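Local coordinates for protein glutamate--tRNA ligase (Elizabethkingia anophelis, PDB 6B1Z) that probably attaches glutamate to its cognate tRNA in an ATP-dependent reaction, as a class I aminoacyl-tRNA synthetase, at residues A[96-101]-A[218-223]; A[113-118]-A[136-141]; A[201-204]-A[208-211]. All blocks are in the same frame, centred on the assembly; numbering follows the deposited sequence. Where two conformers were deposited one is given.

Interaction 1. Residues A[96-101]-A[218-223]; sequences RDIYDR and DHEMKI. With FMT (formic acid), chain B; EDO (1,2-ethanediol), chain V; EDO (1,2-ethanediol), chain S.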
loop_
_atom_site.group_PDB
_atom_site.type_symbol
_atom_site.label_atom_id
_atom_site.label_comp_id
_atom_site.label_asym_id
_atom_site.label_seq_id
_atom_site.Cartn_x
_atom_site.Cartn_y
_atom_site.Cartn_z
ATOM N N ARG A 96 -17.615 18.762 16.785
ATOM C CA ARG A 96 -18.470 19.833 16.270
ATOM C C ARG A 96 -18.388 21.101 17.120
ATOM O O ARG A 96 -18.410 22.210 16.573
ATOM C CB ARG A 96 -19.919 19.354 16.155
ATOM C CG ARG A 96 -20.920 20.508 16.154
ATOM C CD ARG A 96 -22.361 20.050 15.997
ATOM N NE ARG A 96 -22.652 19.584 14.644
ATOM C CZ ARG A 96 -22.812 20.382 13.591
ATOM N NH1 ARG A 96 -22.701 21.701 13.718
ATOM N NH2 ARG A 96 -23.085 19.860 12.407
ATOM N N ASP A 97 -18.285 20.970 18.450
ATOM C CA ASP A 97 -18.241 22.175 19.283
ATOM C C ASP A 97 -16.971 22.986 19.018
ATOM O O ASP A 97 -17.004 24.226 19.038
ATOM C CB ASP A 97 -18.361 21.803 20.759
ATOM C CG ASP A 97 -19.802 21.595 21.187
ATOM O OD1 ASP A 97 -20.673 21.445 20.301
ATOM O OD2 ASP A 97 -20.065 21.594 22.408
ATOM N N ILE A 98 -15.849 22.305 18.764
ATOM C CA ILE A 98 -14.618 22.990 18.369
ATOM C C ILE A 98 -14.829 23.729 17.058
ATOM O O ILE A 98 -14.445 24.899 16.905
ATOM C CB ILE A 98 -13.454 21.982 18.262
ATOM C CG1 ILE A 98 -13.183 21.347 19.623
ATOM C CG2 ILE A 98 -12.202 22.654 17.727
ATOM C CD1 ILE A 98 -12.303 20.101 19.577
ATOM N N TYR A 99 -15.438 23.052 16.087
ATOM C CA TYR A 99 -15.627 23.678 14.784
ATOM C C TYR A 99 -16.565 24.874 14.881
ATOM O O TYR A 99 -16.352 25.894 14.209
ATOM C CB TYR A 99 -16.162 22.658 13.786
ATOM C CG TYR A 99 -15.247 21.471 13.560
ATOM C CD1 TYR A 99 -13.857 21.609 13.522
ATOM C CD2 TYR A 99 -15.783 20.203 13.403
ATOM C CE1 TYR A 99 -13.033 20.481 13.309
ATOM C CE2 TYR A 99 -14.983 19.091 13.196
ATOM C CZ TYR A 99 -13.619 19.233 13.155
ATOM O OH TYR A 99 -12.850 18.107 12.961
ATOM N N ASP A 100 -17.613 24.769 15.704
ATOM C CA ASP A 100 -18.543 25.890 15.865
ATOM C C ASP A 100 -17.834 27.124 16.403
ATOM O O ASP A 100 -18.100 28.247 15.960
ATOM C CB ASP A 100 -19.679 25.494 16.805
ATOM C CG ASP A 100 -20.664 24.537 16.169
ATOM O OD1 ASP A 100 -20.585 24.276 14.952
ATOM O OD2 ASP A 100 -21.519 24.017 16.925
ATOM N N ARG A 101 -16.926 26.930 17.359
ATOM C CA ARG A 101 -16.157 28.038 17.916
ATOM C C ARG A 101 -15.390 28.773 16.821
ATOM O O ARG A 101 -15.415 30.010 16.752
ATOM C CB ARG A 101 -15.214 27.492 18.998
ATOM C CG ARG A 101 -14.238 28.482 19.608
ATOM C CD ARG A 101 -13.732 27.994 20.980
ATOM N NE ARG A 101 -12.636 27.028 20.897
ATOM C CZ ARG A 101 -12.722 25.750 21.264
ATOM N NH1 ARG A 101 -13.860 25.260 21.750
ATOM N NH2 ARG A 101 -11.663 24.956 21.151
ATOM N N ASP A 218 -5.269 20.767 12.649
ATOM C CA ASP A 218 -3.812 20.850 12.655
ATOM C C ASP A 218 -3.339 21.913 13.639
ATOM O O ASP A 218 -2.342 21.723 14.344
ATOM C CB ASP A 218 -3.290 21.106 11.242
ATOM C CG ASP A 218 -3.465 19.901 10.349
ATOM O OD1 ASP A 218 -3.361 20.048 9.117
ATOM O OD2 ASP A 218 -3.713 18.794 10.910
ATOM N N HIS A 219 -4.068 23.026 13.735
ATOM C CA HIS A 219 -3.754 24.032 14.741
ATOM C C HIS A 219 -3.974 23.493 16.152
ATOM O O HIS A 219 -3.070 23.561 16.999
ATOM C CB HIS A 219 -4.607 25.278 14.489
ATOM C CG HIS A 219 -4.391 26.367 15.494
ATOM N ND1 HIS A 219 -3.259 27.153 15.507
ATOM C CD2 HIS A 219 -5.161 26.795 16.519
ATOM C CE1 HIS A 219 -3.343 28.023 16.497
ATOM N NE2 HIS A 219 -4.486 27.827 17.130
ATOM N N GLU A 220 -5.173 22.952 16.423
ATOM C CA GLU A 220 -5.503 22.496 17.770
ATOM C C GLU A 220 -4.591 21.364 18.230
ATOM O O GLU A 220 -4.239 21.291 19.419
ATOM C CB GLU A 220 -6.964 22.045 17.837
ATOM C CG GLU A 220 -7.971 23.180 17.680
ATOM C CD GLU A 220 -7.831 24.255 18.739
ATOM O OE1 GLU A 220 -8.344 24.059 19.859
ATOM O OE2 GLU A 220 -7.205 25.296 18.454
ATOM N N MET A 221 -4.214 20.464 17.320
ATOM C CA MET A 221 -3.382 19.318 17.676
ATOM C C MET A 221 -1.895 19.631 17.579
ATOM O O MET A 221 -1.071 18.721 17.732
ATOM C CB MET A 221 -3.728 18.116 16.792
ATOM C CG MET A 221 -5.173 17.661 16.940
ATOM S SD MET A 221 -5.539 16.182 15.985
ATOM C CE MET A 221 -7.204 15.846 16.592
ATOM N N LYS A 222 -1.547 20.906 17.353
ATOM C CA LYS A 222 -0.163 21.379 17.372
ATOM C C LYS A 222 0.698 20.611 16.370
ATOM O O LYS A 222 1.853 20.267 16.639
ATOM C CB LYS A 222 0.426 21.322 18.790
ATOM C CG LYS A 222 -0.405 22.165 19.794
ATOM C CD LYS A 222 0.372 22.513 21.044
ATOM C CE LYS A 222 -0.528 23.192 22.072
ATOM N NZ LYS A 222 -1.161 24.439 21.551
ATOM N N ILE A 223 0.121 20.353 15.196
ATOM C CA ILE A 223 0.848 19.709 14.104
ATOM C C ILE A 223 1.922 20.655 13.578
ATOM O O ILE A 223 1.673 21.849 13.352
ATOM C CB ILE A 223 -0.126 19.301 12.990
ATOM C CG1 ILE A 223 -1.154 18.291 13.520
ATOM C CG2 ILE A 223 0.627 18.742 11.770
ATOM C CD1 ILE A 223 -0.533 17.035 14.143
HETATM C C FMT B . -20.240 17.959 20.252
HETATM O O1 FMT B . -19.289 18.670 19.931
HETATM O O2 FMT B . -20.149 16.759 20.508
HETATM C C1 EDO V . -4.638 21.161 6.155
HETATM O O1 EDO V . -5.574 21.583 5.161
HETATM C C2 EDO V . -3.494 22.157 6.213
HETATM O O2 EDO V . -2.958 22.189 7.543
HETATM C C1 EDO S . -24.187 19.374 23.540
HETATM O O1 EDO S . -23.578 18.852 22.354
HETATM C C2 EDO S . -23.210 20.323 24.221
HETATM O O2 EDO S . -22.628 21.187 23.237
HETATM O O HOH W 1 -8.917 25.681 21.713
#

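Interaction 2. Residues A[113-118]-A[136-141]; sequences YLAFDT and FAYNYE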
loop_
_atom_site.group_PDB
_atom_site.type_symbol
_atom_site.label_atom_id
_atom_site.label_comp_id
_atom_site.label_asym_id
_atom_site.label_seq_id
_atom_site.Cartn_x
_atom_site.Cartn_y
_atom_site.Cartn_z
ATOM N N TYR A 113 -17.984 34.348 3.877
ATOM C CA TYR A 113 -19.301 34.902 3.609
ATOM C C TYR A 113 -20.314 33.766 3.506
ATOM O O TYR A 113 -19.951 32.591 3.415
ATOM C CB TYR A 113 -19.276 35.781 2.346
ATOM C CG TYR A 113 -19.021 35.097 1.015
ATOM C CD1 TYR A 113 -20.084 34.674 0.226
ATOM C CD2 TYR A 113 -17.728 34.918 0.515
ATOM C CE1 TYR A 113 -19.875 34.088 -1.008
ATOM C CE2 TYR A 113 -17.511 34.319 -0.742
ATOM C CZ TYR A 113 -18.599 33.915 -1.487
ATOM O OH TYR A 113 -18.414 33.333 -2.709
ATOM N N LEU A 114 -21.596 34.132 3.529
ATOM C CA LEU A 114 -22.692 33.166 3.490
ATOM C C LEU A 114 -23.210 33.022 2.065
ATOM O O LEU A 114 -23.351 34.015 1.344
ATOM C CB LEU A 114 -23.837 33.605 4.405
ATOM C CG LEU A 114 -23.473 34.135 5.798
ATOM C CD1 LEU A 114 -24.741 34.499 6.562
ATOM C CD2 LEU A 114 -22.636 33.133 6.559
ATOM N N ALA A 115 -23.501 31.786 1.655
ATOM C CA ALA A 115 -23.982 31.544 0.296
ATOM C C ALA A 115 -25.219 30.660 0.340
ATOM O O ALA A 115 -25.232 29.636 1.033
ATOM C CB ALA A 115 -22.895 30.911 -0.583
ATOM N N PHE A 116 -26.250 31.063 -0.398
ATOM C CA PHE A 116 -27.579 30.469 -0.326
ATOM C C PHE A 116 -27.943 29.672 -1.572
ATOM O O PHE A 116 -29.074 29.171 -1.664
ATOM C CB PHE A 116 -28.635 31.559 -0.093
ATOM C CG PHE A 116 -28.445 32.332 1.188
ATOM C CD1 PHE A 116 -27.777 33.549 1.189
ATOM C CD2 PHE A 116 -28.937 31.844 2.385
ATOM C CE1 PHE A 116 -27.596 34.256 2.370
ATOM C CE2 PHE A 116 -28.776 32.553 3.573
ATOM C CZ PHE A 116 -28.094 33.758 3.562
ATOM N N ASP A 117 -27.014 29.511 -2.513
ATOM C CA ASP A 117 -27.352 28.886 -3.788
ATOM C C ASP A 117 -27.770 27.436 -3.590
ATOM O O ASP A 117 -27.143 26.683 -2.839
ATOM C CB ASP A 117 -26.157 28.957 -4.737
ATOM C CG ASP A 117 -25.459 30.295 -4.684
ATOM O OD1 ASP A 117 -24.573 30.455 -3.815
ATOM O OD2 ASP A 117 -25.812 31.180 -5.490
ATOM N N THR A 118 -28.839 27.049 -4.269
ATOM C CA THR A 118 -29.301 25.669 -4.205
ATOM C C THR A 118 -28.543 24.811 -5.214
ATOM O O THR A 118 -27.916 25.333 -6.141
ATOM C CB THR A 118 -30.794 25.594 -4.495
ATOM O OG1 THR A 118 -31.040 25.930 -5.866
ATOM C CG2 THR A 118 -31.581 26.542 -3.585
ATOM N N PHE A 136 -17.494 26.264 -14.870
ATOM C CA PHE A 136 -17.867 27.195 -13.811
ATOM C C PHE A 136 -16.972 27.041 -12.587
ATOM O O PHE A 136 -16.640 25.927 -12.169
ATOM C CB PHE A 136 -19.333 26.978 -13.412
ATOM C CG PHE A 136 -19.711 27.659 -12.127
ATOM C CD1 PHE A 136 -19.833 29.039 -12.077
ATOM C CD2 PHE A 136 -19.949 26.924 -10.977
ATOM C CE1 PHE A 136 -20.170 29.675 -10.902
ATOM C CE2 PHE A 136 -20.281 27.556 -9.800
ATOM C CZ PHE A 136 -20.396 28.933 -9.763
ATOM N N ALA A 137 -16.579 28.181 -12.019
ATOM C CA ALA A 137 -15.936 28.264 -10.714
ATOM C C ALA A 137 -16.614 29.365 -9.916
ATOM O O ALA A 137 -16.836 30.462 -10.434
ATOM C CB ALA A 137 -14.433 28.554 -10.830
ATOM N N TYR A 138 -16.965 29.060 -8.669
ATOM C CA TYR A 138 -17.503 30.054 -7.745
ATOM C C TYR A 138 -16.326 30.873 -7.235
ATOM O O TYR A 138 -15.523 30.375 -6.439
ATOM C CB TYR A 138 -18.232 29.342 -6.605
ATOM C CG TYR A 138 -19.395 30.098 -5.969
ATOM C CD1 TYR A 138 -19.220 31.364 -5.423
ATOM C CD2 TYR A 138 -20.667 29.519 -5.898
ATOM C CE1 TYR A 138 -20.284 32.048 -4.825
ATOM C CE2 TYR A 138 -21.732 30.186 -5.302
ATOM C CZ TYR A 138 -21.534 31.459 -4.780
ATOM O OH TYR A 138 -22.590 32.111 -4.196
ATOM N N ASN A 139 -16.187 32.112 -7.702
ATOM C CA ASN A 139 -14.945 32.849 -7.472
ATOM C C ASN A 139 -15.230 34.347 -7.533
ATOM O O ASN A 139 -16.387 34.779 -7.576
ATOM C CB ASN A 139 -13.870 32.422 -8.484
ATOM C CG ASN A 139 -14.262 32.729 -9.929
ATOM O OD1 ASN A 139 -15.256 33.415 -10.190
ATOM N ND2 ASN A 139 -13.472 32.227 -10.870
ATOM N N TYR A 140 -14.164 35.149 -7.554
ATOM C CA TYR A 140 -14.344 36.597 -7.589
ATOM C C TYR A 140 -15.183 37.030 -8.789
ATOM O O TYR A 140 -16.006 37.945 -8.679
ATOM C CB TYR A 140 -12.981 37.292 -7.609
ATOM C CG TYR A 140 -13.096 38.784 -7.417
ATOM C CD1 TYR A 140 -13.413 39.611 -8.486
ATOM C CD2 TYR A 140 -12.909 39.365 -6.164
ATOM C CE1 TYR A 140 -13.534 40.967 -8.321
ATOM C CE2 TYR A 140 -13.038 40.729 -5.987
ATOM C CZ TYR A 140 -13.342 41.521 -7.075
ATOM O OH TYR A 140 -13.473 42.891 -6.939
ATOM N N GLU A 141 -14.987 36.380 -9.940
ATOM C CA GLU A 141 -15.673 36.760 -11.174
ATOM C C GLU A 141 -17.167 36.470 -11.143
ATOM O O GLU A 141 -17.948 37.209 -11.762
ATOM C CB GLU A 141 -15.050 36.023 -12.354
ATOM C CG GLU A 141 -13.671 36.524 -12.743
ATOM C CD GLU A 141 -13.082 35.732 -13.898
ATOM O OE1 GLU A 141 -13.356 34.510 -13.994
ATOM O OE2 GLU A 141 -12.347 36.335 -14.708
#

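Interaction 3. Residues A[201-204]-A[208-211]; sequences LVKN and PTYH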
loop_
_atom_site.group_PDB
_atom_site.type_symbol
_atom_site.label_atom_id
_atom_site.label_comp_id
_atom_site.label_asym_id
_atom_site.label_seq_id
_atom_site.Cartn_x
_atom_site.Cartn_y
_atom_site.Cartn_z
ATOM N N LEU A 201 -16.357 26.209 3.160
ATOM C CA LEU A 201 -15.716 25.938 4.437
ATOM C C LEU A 201 -16.628 25.219 5.404
ATOM O O LEU A 201 -16.148 24.389 6.175
ATOM C CB LEU A 201 -15.250 27.235 5.106
ATOM C CG LEU A 201 -14.296 28.076 4.269
ATOM C CD1 LEU A 201 -13.945 29.349 5.014
ATOM C CD2 LEU A 201 -13.049 27.252 3.963
ATOM N N VAL A 202 -17.921 25.545 5.405
ATOM C CA VAL A 202 -18.886 24.932 6.313
ATOM C C VAL A 202 -20.129 24.577 5.507
ATOM O O VAL A 202 -20.646 25.405 4.751
ATOM C CB VAL A 202 -19.237 25.866 7.492
ATOM C CG1 VAL A 202 -20.165 25.147 8.479
ATOM C CG2 VAL A 202 -17.948 26.358 8.199
ATOM N N LYS A 203 -20.594 23.337 5.646
ATOM C CA LYS A 203 -21.750 22.841 4.911
ATOM C C LYS A 203 -23.059 23.321 5.558
ATOM O O LYS A 203 -23.062 23.942 6.622
ATOM C CB LYS A 203 -21.694 21.313 4.854
ATOM C CG LYS A 203 -20.406 20.773 4.240
ATOM C CD LYS A 203 -20.328 19.238 4.314
ATOM C CE LYS A 203 -20.204 18.741 5.759
ATOM N NZ LYS A 203 -20.072 17.248 5.852
ATOM N N ASN A 204 -24.184 23.014 4.887
ATOM C CA ASN A 204 -25.526 23.388 5.348
ATOM C C ASN A 204 -25.812 22.970 6.782
ATOM O O ASN A 204 -26.598 23.629 7.471
ATOM C CB ASN A 204 -26.597 22.733 4.471
ATOM C CG ASN A 204 -26.780 23.419 3.154
ATOM O OD1 ASN A 204 -26.440 24.595 2.991
ATOM N ND2 ASN A 204 -27.342 22.693 2.193
ATOM N N PRO A 208 -17.814 21.385 9.097
ATOM C CA PRO A 208 -16.830 21.885 8.137
ATOM C C PRO A 208 -16.582 20.898 7.009
ATOM O O PRO A 208 -16.797 19.690 7.131
ATOM C CB PRO A 208 -15.569 22.069 8.986
ATOM C CG PRO A 208 -15.710 20.993 10.051
ATOM C CD PRO A 208 -17.192 20.975 10.369
ATOM N N THR A 209 -16.113 21.439 5.886
ATOM C CA THR A 209 -15.475 20.626 4.873
ATOM C C THR A 209 -14.064 20.265 5.326
ATOM O O THR A 209 -13.535 20.840 6.285
ATOM C CB THR A 209 -15.410 21.377 3.544
ATOM O OG1 THR A 209 -14.571 22.525 3.710
ATOM C CG2 THR A 209 -16.823 21.795 3.104
ATOM N N TYR A 210 -13.438 19.320 4.607
ATOM C CA TYR A 210 -12.086 18.881 4.954
ATOM C C TYR A 210 -11.119 20.053 5.031
ATOM O O TYR A 210 -10.227 20.083 5.885
ATOM C CB TYR A 210 -11.546 17.876 3.929
ATOM C CG TYR A 210 -12.238 16.535 3.840
ATOM C CD1 TYR A 210 -12.874 15.964 4.937
ATOM C CD2 TYR A 210 -12.230 15.826 2.647
ATOM C CE1 TYR A 210 -13.492 14.718 4.835
ATOM C CE2 TYR A 210 -12.841 14.599 2.538
ATOM C CZ TYR A 210 -13.468 14.051 3.631
ATOM O OH TYR A 210 -14.073 12.824 3.500
ATOM N N HIS A 211 -11.269 21.029 4.121
ATOM C CA HIS A 211 -10.331 22.147 4.087
ATOM C C HIS A 211 -10.290 22.876 5.425
ATOM O O HIS A 211 -9.212 23.147 5.967
ATOM C CB HIS A 211 -10.726 23.121 2.983
ATOM C CG HIS A 211 -10.616 22.555 1.603
ATOM N ND1 HIS A 211 -9.415 22.193 1.036
ATOM C CD2 HIS A 211 -11.566 22.311 0.668
ATOM C CE1 HIS A 211 -9.631 21.738 -0.187
ATOM N NE2 HIS A 211 -10.925 21.811 -0.439
HETATM O O HOH W 2 -17.153 17.398 5.665
#

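Interaction 1. Residues A[96-101]-A[218-223]
Glu220 meets Arg101 and Ile98 between helices 96-106 and 210-220. The helices stay well apart here: the nearest CA atoms, those of Ile98 and Glu220, are 9.1 Å from each other. Glu220 contributes the most buried surface and has two kinds of neighbour. Its CG lies 4.3 Å from CG2 of Ile98, a loose apolar touch. Its OE1 comes to the edge of the Arg101 guanidinium, in the plane of that group, at 3.7 Å from NH2. This is a long salt bridge, and the carboxylate and guanidinium planes are turned 64° apart. A water bridges the pair, accepting from NH2 of Arg101 at 2.9 Å and donating to OE1 of Glu220 at 2.5 Å. The Glu220 chain bends at its second torsion (chi2 -59°), which helps bring the carboxylate to Arg101. OE2 of Glu220 has a weak hydrogen bond to Tyr102. Just past Glu220 the helix ends in a Schellman motif, with Lys222 at positive phi as C-prime residue. Ile98 also packs on Ile216 of the same partner helix. The contact lies at the surface, and the charged pair is partly bridged by water, so its electrostatic contribution is probably modest.

Interaction 2. Residues A[113-118]-A[136-141]
Tyr138 reaches from segment 136-141 to Ala115 and Asp117 of segment 113-118, whose backbone does not pair with its own. Segment 113-118 is the end of strand 112-115 and the irregular residues after it. Segment 136-141 has no regular strand or helix at the contact. The closest CA atoms, of Ala115 and Tyr138, are 10.4 Å apart, so side chains make the whole contact. The Tyr138 side chain leaves its backbone with CG roughly anti to N (chi1 -150°) and reaches the end of the strand and the residues just past it. There OH donates a hydrogen bond to OD1 of Asp117 at 2.6 Å. The bond arrives on the syn side of the carboxylate, 25° out of its plane. Asp117 comes from the opposite direction and sits at the edge of the Tyr138 ring, with the carboxylate and ring planes 74° apart. The hydroxyl has a second partner in Asn148, while OD2 of Asp117 accepts a hydrogen bond from the backbone N of Arg147. CB of Ala115 lies 3.8 Å from OH of Tyr138. OH of Tyr113 lies 3.1 Å from CE1 of Tyr138, obliquely to that ring; this hydroxyl is hydrogen-bonded to Asp198. Arg170 of the central strand makes a cation-pi contact with the Tyr138 ring. The arrangement is a buried tyrosine packed against an edge strand of a three-stranded antiparallel sheet, 112-115, 168-171 and 200-202. It ties the loop after helix 119-131 back to that sheet, within the catalytic domain of a class I synthetase.

Interaction 3. Residues A[201-204]-A[208-211]
Thr209 and Lys203 lie across one another at a slant, while Leu201 and Val202 turn their CB atoms away from the opposing segment. Pro208 turns away overall, yet its CB still touches O of Leu201. The methyl CG2 of Thr209 meets the aliphatic part of Lys203, with CG at 3.9 Å. OG1 of Thr209 stands between the backbone N and the carbonyl carbon (chi1 64°). It lies beside Leu201, and its hydrogen-bond partner is the carbonyl O of Val200. Further out, the Lys203 chain bends at its third torsion (chi3 -67°) and brings CE to 3.8 Å from O of Pro208. One water completes this link, accepting from NZ of Lys203 at 2.9 Å and donating to O of Pro208 at 2.7 Å. NZ also makes a weak hydrogen bond to O of Thr53. The backbones form a single beta bridge, Val202 with Pro208. Thr209 N gives a hydrogen bond of 3.0 Å to O of Leu201, with the donor lying well above the carbonyl plane. The same oxygen has a CA-H...O contact with CA of Pro208 at 3.3 Å. Leu201 and Val202 both face Ile169, which makes a classic beta bulge in the strand. Both also pack on Phe212. Thr209 is the N-cap residue of helix 210-220. The chemistry therefore joins the bulged edge strand directly to the start of that helix: the carbonyl of Leu201 accepts a hydrogen bond from the backbone N of the N-cap residue, while a water held by Lys203 NZ donates to the carbonyl of Pro208.

Interactions 1 and 3 sit at the two ends of helix 210-220, with interaction 3 at its start and interaction 1 at its finish. Their centres are about 13 Å apart, and they touch where Tyr99 CD2 packs on Pro208 CD at 3.4 Å. Interactions 2 and 3 reach opposite outer strands of the same three-stranded sheet; their centres are about 14 Å apart and their nearest atoms about 6 Å. Interaction 2 is about 25 Å from interaction 1, centre to centre. Helix 96-106 and strand 112-115, which follow each other in the chain, connect those two. All three lie in the catalytic domain of the synthetase. The side chain of Asp117 is about 6 Å from a bound formic acid, probably from the crystallisation liquor.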